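Local coordinates for stage 0 sporulation protein A homolog (Desulfitobacterium hafniense, PDB 3MJQ) that may take part in controlling sporulation genes under nutritional stress, the piece described here being its PAS domain, at residues A[58-61]-A[62-66]; A[32-35]-A[36-40]; A[48-51]-A[52-55]. The protein carries 1 engineered substitution. All blocks are in the same frame, centred on the assembly; numbering follows the deposited sequence.

Contact 1: A[58-61]-A[62-66]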
ATOM      1  N   LYS A  58      10.885  16.696 -11.943  1.00 87.67           N
ATOM      2  CA  LYS A  58       9.584  17.183 -12.358  1.00 92.59           C
ATOM      3  C   LYS A  58       8.509  16.169 -12.039  1.00 90.09           C
ATOM      4  O   LYS A  58       7.460  16.525 -11.515  1.00100.88           O
ATOM      5  CB  LYS A  58       9.574  17.492 -13.850  1.00 97.73           C
ATOM      6  CG  LYS A  58       9.541  18.982 -14.169  1.00106.24           C
ATOM      7  CD  LYS A  58       8.157  19.609 -13.917  1.00111.62           C
ATOM      8  CE  LYS A  58       8.118  21.096 -14.307  1.00114.00           C
ATOM      9  NZ  LYS A  58       6.736  21.665 -14.279  1.00111.95           N
ATOM     10  N   ILE A  59       8.764  14.905 -12.359  1.00 79.30           N
ATOM     11  CA  ILE A  59       7.796  13.846 -12.084  1.00 77.63           C
ATOM     12  C   ILE A  59       7.447  13.877 -10.603  1.00 71.48           C
ATOM     13  O   ILE A  59       6.277  13.911 -10.223  1.00 71.27           O
ATOM     14  CB  ILE A  59       8.373  12.455 -12.417  1.00 77.46           C
ATOM     15  CG1 ILE A  59       8.760  12.395 -13.895  1.00 82.82           C
ATOM     16  CG2 ILE A  59       7.351  11.369 -12.105  1.00 69.98           C
ATOM     17  CD1 ILE A  59       7.586  12.386 -14.838  1.00 84.36           C
ATOM     18  N   LEU A  60       8.483  13.871  -9.773  1.00 73.49           N
ATOM     19  CA  LEU A  60       8.310  13.902  -8.328  1.00 64.63           C
ATOM     20  C   LEU A  60       7.431  15.082  -7.971  1.00 65.95           C
ATOM     21  O   LEU A  60       6.618  15.014  -7.056  1.00 75.62           O
ATOM     22  CB  LEU A  60       9.667  14.034  -7.623  1.00 57.71           C
ATOM     23  CG  LEU A  60       9.615  13.891  -6.100  1.00 55.62           C
ATOM     24  CD1 LEU A  60       8.931  12.599  -5.751  1.00 40.17           C
ATOM     25  CD2 LEU A  60      11.009  13.910  -5.511  1.00 59.19           C
ATOM     26  N   ALA A  61       7.605  16.171  -8.707  1.00 81.70           N
ATOM     27  CA  ALA A  61       6.819  17.369  -8.491  1.00 83.11           C
ATOM     28  C   ALA A  61       5.345  17.064  -8.746  1.00 88.12           C
ATOM     29  O   ALA A  61       4.492  17.385  -7.923  1.00101.34           O
ATOM     30  CB  ALA A  61       7.296  18.466  -9.414  1.00 85.58           C
ATOM     31  N   GLU A  62       5.048  16.438  -9.882  1.00 82.45           N
ATOM     32  CA  GLU A  62       3.676  16.087 -10.235  1.00 88.52           C
ATOM     33  C   GLU A  62       3.054  15.129  -9.218  1.00 88.85           C
ATOM     34  O   GLU A  62       1.906  15.305  -8.811  1.00 80.67           O
ATOM     35  CB  GLU A  62       3.640  15.416 -11.605  1.00 93.06           C
ATOM     36  CG  GLU A  62       4.175  16.245 -12.748  1.00101.11           C
ATOM     37  CD  GLU A  62       4.347  15.411 -14.003  1.00113.38           C
ATOM     38  OE1 GLU A  62       3.699  14.345 -14.104  1.00111.46           O
ATOM     39  OE2 GLU A  62       5.121  15.820 -14.894  1.00121.55           O
ATOM     40  N   LEU A  63       3.817  14.110  -8.825  1.00 88.52           N
ATOM     41  CA  LEU A  63       3.342  13.108  -7.872  1.00 85.75           C
ATOM     42  C   LEU A  63       2.729  13.718  -6.629  1.00 91.42           C
ATOM     43  O   LEU A  63       1.715  13.225  -6.137  1.00 99.98           O
ATOM     44  CB  LEU A  63       4.472  12.154  -7.463  1.00 78.70           C
ATOM     45  CG  LEU A  63       5.047  11.270  -8.573  1.00 74.47           C
ATOM     46  CD1 LEU A  63       5.840  10.123  -7.951  1.00 73.02           C
ATOM     47  CD2 LEU A  63       3.927  10.731  -9.436  1.00 78.71           C
ATOM     48  N   PHE A  64       3.350  14.778  -6.118  1.00 84.63           N
ATOM     49  CA  PHE A  64       2.847  15.463  -4.932  1.00 92.17           C
ATOM     50  C   PHE A  64       1.600  16.276  -5.278  1.00 96.44           C
ATOM     51  O   PHE A  64       0.689  16.407  -4.463  1.00 86.39           O
ATOM     52  CB  PHE A  64       3.923  16.386  -4.367  1.00 86.69           C
ATOM     53  CG  PHE A  64       4.892  15.700  -3.457  1.00 75.40           C
ATOM     54  CD1 PHE A  64       4.586  15.512  -2.117  1.00 81.55           C
ATOM     55  CD2 PHE A  64       6.113  15.249  -3.934  1.00 58.19           C
ATOM     56  CE1 PHE A  64       5.486  14.885  -1.262  1.00 77.71           C
ATOM     57  CE2 PHE A  64       7.020  14.622  -3.089  1.00 61.93           C
ATOM     58  CZ  PHE A  64       6.706  14.439  -1.750  1.00 71.61           C
ATOM     59  N   ALA A  65       1.570  16.820  -6.494  1.00102.55           N
ATOM     60  CA  ALA A  65       0.434  17.607  -6.966  1.00104.56           C
ATOM     61  C   ALA A  65      -0.806  16.725  -7.037  1.00103.74           C
ATOM     62  O   ALA A  65      -1.924  17.212  -6.911  1.00106.53           O
ATOM     63  CB  ALA A  65       0.733  18.195  -8.346  1.00105.30           C
ATOM     64  N   GLY A  66      -0.595  15.427  -7.237  1.00103.68           N
ATOM     65  CA  GLY A  66      -1.695  14.483  -7.322  1.00100.30           C
ATOM     66  C   GLY A  66      -1.845  13.980  -8.740  1.00 99.57           C
ATOM     67  O   GLY A  66      -2.693  13.143  -9.038  1.00100.91           O
TER
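Leu60 and Phe64, one turn apart on helix 53-65, carry the apolar part of this contact. They lie side by side and point the same way, with Leu60 CD1 3.9 Å from CE2 of the Phe64 ring. Leu60 reaches that place because its CG stands opposite the backbone N across the CA-CB bond (chi1 -172°), while Phe64 holds its CG anti to the carbonyl carbon. The ring also turns its edge to the main chain, Phe64 CD2 being 3.2 Å from Leu60 O with that oxygen in the ring plane. A similar but looser pair sits further round the helix, where Ile59 CG2 approaches Leu63 CG at 4.2 Å.

The backbone supplies the polar part. Leu63 N donates to Ile59 O over 2.8 Å in a nearly straight bond, whereas the bonds into Leu60 O and Ala61 O from Phe64 N, and into Ala61 O from Ala65 N, are weak.

Among the charged groups, Glu62 OE1 makes a long, weak ion pair with Lys68.

Inward, Leu60 and Phe64 pack on Ile15, and Leu63 and Phe64 on Leu100, so the helix rests on strands 11-16 and 98-106 of the antiparallel sheet of the PAS fold. Gly66, with positive phi, terminates it as the C-prime residue of a Schellman motif in which Lys67 N returns to Glu62 O.

Contact 2: A[32-35]-A[36-40]. Engineered in segment 32-35: Thr35 (natural residue Pro).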
ATOM      1  N   LEU A  32      17.642  -3.740  -3.964  1.00 77.40           N
ATOM      2  CA  LEU A  32      18.456  -2.719  -4.608  1.00 74.12           C
ATOM      3  C   LEU A  32      19.966  -2.826  -4.374  1.00 84.79           C
ATOM      4  O   LEU A  32      20.759  -2.116  -4.998  1.00 79.26           O
ATOM      5  CB  LEU A  32      17.954  -1.347  -4.172  1.00 67.99           C
ATOM      6  CG  LEU A  32      17.172  -0.564  -5.225  1.00 58.20           C
ATOM      7  CD1 LEU A  32      16.446  -1.500  -6.202  1.00 48.39           C
ATOM      8  CD2 LEU A  32      16.229   0.370  -4.487  1.00 56.76           C
ATOM      9  N   GLY A  33      20.368  -3.709  -3.470  1.00 93.12           N
ATOM     10  CA  GLY A  33      21.788  -3.874  -3.207  1.00 85.14           C
ATOM     11  C   GLY A  33      22.433  -2.783  -2.372  1.00 82.72           C
ATOM     12  O   GLY A  33      23.641  -2.793  -2.171  1.00 93.66           O
ATOM     13  N   TYR A  34      21.619  -1.836  -1.900  1.00 68.77           N
ATOM     14  CA  TYR A  34      22.083  -0.750  -1.031  1.00 70.91           C
ATOM     15  C   TYR A  34      21.661  -1.028   0.400  1.00 78.00           C
ATOM     16  O   TYR A  34      20.809  -1.881   0.670  1.00100.79           O
ATOM     17  CB  TYR A  34      21.450   0.579  -1.402  1.00 73.13           C
ATOM     18  CG  TYR A  34      21.812   1.185  -2.724  1.00 72.50           C
ATOM     19  CD1 TYR A  34      23.058   1.772  -2.941  1.00 67.18           C
ATOM     20  CD2 TYR A  34      20.874   1.212  -3.760  1.00 77.84           C
ATOM     21  CE1 TYR A  34      23.358   2.365  -4.151  1.00 71.80           C
ATOM     22  CE2 TYR A  34      21.176   1.801  -4.965  1.00 77.54           C
ATOM     23  CZ  TYR A  34      22.412   2.368  -5.144  1.00 76.96           C
ATOM     24  OH  TYR A  34      22.683   2.945  -6.343  1.00 81.13           O
ATOM     25  N   THR A  35      22.280  -0.310   1.320  1.00 75.57           N
ATOM     26  CA  THR A  35      22.004  -0.432   2.736  1.00 86.81           C
ATOM     27  C   THR A  35      21.017   0.597   3.314  1.00 82.16           C
ATOM     28  O   THR A  35      20.763   1.652   2.721  1.00 84.98           O
ATOM     29  CB  THR A  35      23.278  -0.320   3.471  1.00 97.10           C
ATOM     30  OG1 THR A  35      24.166  -1.324   2.979  1.00100.04           O
ATOM     31  CG2 THR A  35      23.060  -0.518   4.944  1.00 95.79           C
ATOM     32  N   HIS A  36      20.457   0.258   4.473  1.00 83.20           N
ATOM     33  CA  HIS A  36      19.499   1.128   5.146  1.00 87.33           C
ATOM     34  C   HIS A  36      20.179   2.422   5.563  1.00 88.11           C
ATOM     35  O   HIS A  36      19.605   3.505   5.472  1.00 88.99           O
ATOM     36  CB  HIS A  36      18.929   0.453   6.391  1.00 76.55           C
ATOM     37  CG  HIS A  36      17.868   1.261   7.070  1.00 94.78           C
ATOM     38  ND1 HIS A  36      16.553   1.240   6.669  1.00100.16           N
ATOM     39  CD2 HIS A  36      17.941   2.171   8.074  1.00103.94           C
ATOM     40  CE1 HIS A  36      15.857   2.102   7.392  1.00100.27           C
ATOM     41  NE2 HIS A  36      16.679   2.680   8.249  1.00105.27           N
ATOM     42  N   GLU A  37      21.406   2.302   6.047  1.00 87.52           N
ATOM     43  CA  GLU A  37      22.155   3.475   6.457  1.00 96.92           C
ATOM     44  C   GLU A  37      22.261   4.328   5.214  1.00 91.07           C
ATOM     45  O   GLU A  37      21.760   5.452   5.180  1.00 93.48           O
ATOM     46  CB  GLU A  37      23.550   3.082   6.950  1.00107.46           C
ATOM     47  CG  GLU A  37      23.552   2.384   8.303  1.00118.37           C
ATOM     48  CD  GLU A  37      22.658   1.152   8.330  1.00128.80           C
ATOM     49  OE1 GLU A  37      22.894   0.223   7.525  1.00129.83           O
ATOM     50  OE2 GLU A  37      21.718   1.110   9.159  1.00133.33           O
ATOM     51  N   GLU A  38      22.890   3.766   4.185  1.00 82.68           N
ATOM     52  CA  GLU A  38      23.080   4.444   2.909  1.00 80.40           C
ATOM     53  C   GLU A  38      21.746   5.020   2.468  1.00 90.48           C
ATOM     54  O   GLU A  38      21.611   6.221   2.230  1.00 89.70           O
ATOM     55  CB  GLU A  38      23.576   3.452   1.862  1.00 75.96           C
ATOM     56  CG  GLU A  38      24.736   2.592   2.299  1.00 96.42           C
ATOM     57  CD  GLU A  38      25.157   1.632   1.212  1.00100.96           C
ATOM     58  OE1 GLU A  38      24.259   1.098   0.533  1.00102.25           O
ATOM     59  OE2 GLU A  38      26.371   1.404   1.035  1.00 90.63           O
ATOM     60  N   LEU A  39      20.759   4.137   2.376  1.00 89.98           N
ATOM     61  CA  LEU A  39      19.404   4.487   1.982  1.00 85.73           C
ATOM     62  C   LEU A  39      18.830   5.732   2.667  1.00 83.19           C
ATOM     63  O   LEU A  39      18.164   6.541   2.027  1.00 82.52           O
ATOM     64  CB  LEU A  39      18.476   3.294   2.242  1.00 89.33           C
ATOM     65  CG  LEU A  39      17.908   2.491   1.065  1.00 83.93           C
ATOM     66  CD1 LEU A  39      19.018   2.043   0.134  1.00 82.78           C
ATOM     67  CD2 LEU A  39      17.128   1.284   1.605  1.00 84.68           C
HETATM   68  N   MSE A  40      19.082   5.894   3.958  1.00 83.01           N
HETATM   69  CA  MSE A  40      18.531   7.040   4.668  1.00 87.90           C
HETATM   70  C   MSE A  40      19.121   8.387   4.257  1.00 94.19           C
HETATM   71  O   MSE A  40      18.487   9.434   4.413  1.00101.19           O
HETATM   72  CB  MSE A  40      18.665   6.821   6.178  1.00 88.81           C
HETATM   73  CG  MSE A  40      17.741   5.720   6.713  1.00 85.42           C
HETATM   74 SE   MSE A  40      15.873   6.015   6.226  0.52 80.39          SE
HETATM   75  CE  MSE A  40      15.755   4.848   4.696  1.00 51.41           C
TER
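Glu38 and Thr35 meet at the start of helix 36-41 with their side chains at about a right angle. The glutamate runs back from the first turn past the threonine: its CG is anti to the carbonyl carbon and the chain is extended beyond it, which carries the carboxylate to the backbone N of Thr35. There Glu38 OE1 accepts a hydrogen bond of 2.6 Å from Thr35 N that is nearly straight at the hydrogen (167°) yet arrives from above the carboxylate plane, 41° out of it. The CG of Glu38 lies 3.5 Å from Thr35 CB, so the aliphatic part of the glutamate passes beside the threonine branch point.

Tyr34 is crossed by the same glutamate at about a right angle. Its ring and the carboxylate are turned 65° against each other, and Glu38 OE1 comes to the edge of the Tyr34 ring, in plane, 3.7 Å from Tyr34 CD1. The CB of Tyr34 also meets Leu39 CD1, again with the two side chains roughly perpendicular. Leu39 itself is buried and continues onto Ala24, Val28 and Pro29, tying this turn to strand 21-24 and helix 27-32.

Thr35 is an engineered residue, proline in the natural sequence. It occupies the N-cap position, but its side chain makes no capping bond; the carboxylate of Glu38 takes the Thr35 backbone N-H without a return bond, so no reciprocal capping box forms. The Leu-Gly-Tyr and Glu-Glu-Leu elements on the two sides of the cap recall the sequence pattern of many PAS domains.

Because OE2 forms a salt bridge with Lys78 while OE1 takes the Thr35 N-H, the carboxylate is gripped at both oxygens; that pairing, together with the helix N-terminus, would be expected to stabilise its negative charge.

Contact 3: A[48-51]-A[52-55]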
ATOM      1  N   THR A  48      16.051   6.446  -9.020  1.00 55.27           N
ATOM      2  CA  THR A  48      15.101   6.483 -10.113  1.00 64.65           C
ATOM      3  C   THR A  48      15.554   7.226 -11.371  1.00 67.93           C
ATOM      4  O   THR A  48      15.258   6.785 -12.487  1.00 76.12           O
ATOM      5  CB  THR A  48      13.804   7.121  -9.641  1.00 60.67           C
ATOM      6  OG1 THR A  48      14.024   8.518  -9.402  1.00 65.04           O
ATOM      7  CG2 THR A  48      13.338   6.456  -8.360  1.00 53.37           C
ATOM      8  N   SER A  49      16.270   8.340 -11.195  1.00 68.23           N
ATOM      9  CA  SER A  49      16.700   9.163 -12.334  1.00 74.08           C
ATOM     10  C   SER A  49      18.199   9.509 -12.429  1.00 74.12           C
ATOM     11  O   SER A  49      18.556  10.610 -12.848  1.00 67.51           O
ATOM     12  CB  SER A  49      15.887  10.469 -12.341  1.00 79.53           C
ATOM     13  OG  SER A  49      14.537  10.266 -11.938  1.00 79.78           O
ATOM     14  N   ALA A  50      19.063   8.565 -12.073  1.00 78.84           N
ATOM     15  CA  ALA A  50      20.514   8.770 -12.096  1.00 72.40           C
ATOM     16  C   ALA A  50      21.068   9.683 -13.206  1.00 83.76           C
ATOM     17  O   ALA A  50      21.909  10.553 -12.956  1.00 89.83           O
ATOM     18  CB  ALA A  50      21.212   7.420 -12.139  1.00 67.39           C
ATOM     19  N   GLY A  51      20.603   9.509 -14.433  1.00 80.22           N
ATOM     20  CA  GLY A  51      21.136  10.346 -15.488  1.00 77.60           C
ATOM     21  C   GLY A  51      20.224  11.476 -15.894  1.00 79.99           C
ATOM     22  O   GLY A  51      20.592  12.305 -16.721  1.00 79.57           O
ATOM     23  N   LYS A  52      19.034  11.520 -15.312  1.00 72.12           N
ATOM     24  CA  LYS A  52      18.079  12.560 -15.663  1.00 68.46           C
ATOM     25  C   LYS A  52      17.415  13.176 -14.434  1.00 69.18           C
ATOM     26  O   LYS A  52      16.217  13.002 -14.231  1.00 72.05           O
ATOM     27  CB  LYS A  52      17.013  11.972 -16.598  1.00 72.63           C
ATOM     28  CG  LYS A  52      17.592  11.295 -17.838  1.00 81.64           C
ATOM     29  CD  LYS A  52      16.510  10.736 -18.757  1.00 90.64           C
ATOM     30  CE  LYS A  52      17.097  10.147 -20.043  1.00 95.50           C
ATOM     31  NZ  LYS A  52      17.787  11.163 -20.894  1.00 95.90           N
HETATM   32  N   MSE A  53      18.191  13.909 -13.632  1.00 66.80           N
HETATM   33  CA  MSE A  53      17.693  14.541 -12.401  1.00 57.77           C
HETATM   34  C   MSE A  53      16.589  15.551 -12.614  1.00 62.35           C
HETATM   35  O   MSE A  53      15.692  15.677 -11.781  1.00 70.53           O
HETATM   36  CB  MSE A  53      18.820  15.249 -11.650  1.00 66.21           C
HETATM   37  CG  MSE A  53      19.956  14.349 -11.215  1.00 70.50           C
HETATM   38 SE   MSE A  53      19.353  12.827 -10.200  0.79 69.10          SE
HETATM   39  CE  MSE A  53      20.608  11.598 -10.877  1.00 98.94           C
ATOM     40  N   ALA A  54      16.681  16.284 -13.722  1.00 66.72           N
ATOM     41  CA  ALA A  54      15.706  17.313 -14.067  1.00 63.35           C
ATOM     42  C   ALA A  54      14.346  16.727 -14.414  1.00 54.60           C
ATOM     43  O   ALA A  54      13.330  17.182 -13.909  1.00 58.06           O
ATOM     44  CB  ALA A  54      16.221  18.149 -15.226  1.00 54.64           C
ATOM     45  N   GLU A  55      14.319  15.726 -15.284  1.00 51.47           N
ATOM     46  CA  GLU A  55      13.048  15.120 -15.639  1.00 67.08           C
ATOM     47  C   GLU A  55      12.535  14.333 -14.439  1.00 59.78           C
ATOM     48  O   GLU A  55      11.334  14.180 -14.240  1.00 56.92           O
ATOM     49  CB  GLU A  55      13.206  14.202 -16.856  1.00 71.40           C
ATOM     50  CG  GLU A  55      13.527  14.938 -18.164  1.00 83.40           C
ATOM     51  CD  GLU A  55      15.002  14.892 -18.529  1.00 96.40           C
ATOM     52  OE1 GLU A  55      15.847  15.222 -17.666  1.00100.66           O
ATOM     53  OE2 GLU A  55      15.312  14.528 -19.687  1.00 97.91           O
TER
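Lys52 meets Ser49 first through the backbone, its N donating to Ser49 O over 2.7 Å. The bond is bent, with 142° at the hydrogen. It closes a type I beta turn that runs from Ser49 through Ala50 and Gly51 to Lys52. The carbonyl end of Lys52 faces the same serine, for its O is 3.2 Å from Ser49 CB. The hydroxyl of Ser49 is engaged on its own side of the turn, where OG and Thr48 OG1 share a hydrogen bond of 3.1 Å whose donor may be either group; Thr48 OG1 also has a weak bond to Ile44 O.

Lys52 is at the N-cap position of helix 53-65, so the turn acts as the connection that redirects the chain from helix 44-48 into this next helix of the PAS domain. The lysine side chain leads away from the turn.

Met53, a selenomethionine, opens the helix and sends its side chain back over the turn. Bends at chi2 (-53°) and chi3 put Met53 SE 3.5 Å from Ser49 O, and the terminal methyl, Met53 CE, makes a loose apolar approach to Ala50 CB at 4.4 Å. The exact place of CE is doubtful, since the model sets it too close to the carbonyl oxygen of Ala50.

How the contacts relate
The three contacts follow one another along the helical part of the PAS domain, contact 2 first, then contact 3, then contact 1. Contacts 3 and 1 share helix 53-65: one forms its beginning and the other its end, with centres about 14 Å apart and segments adjoining in sequence. Contact 2 begins the separate helix 36-41. Its centre lies about 19 Å from that of contact 3, and the nearest atoms are still about 7 Å apart. From contact 1 it is about 24 Å between centres, the two being on opposite sides of the chain's centre. All three lie at helix ends, and each involves short-range bonds of the backbone.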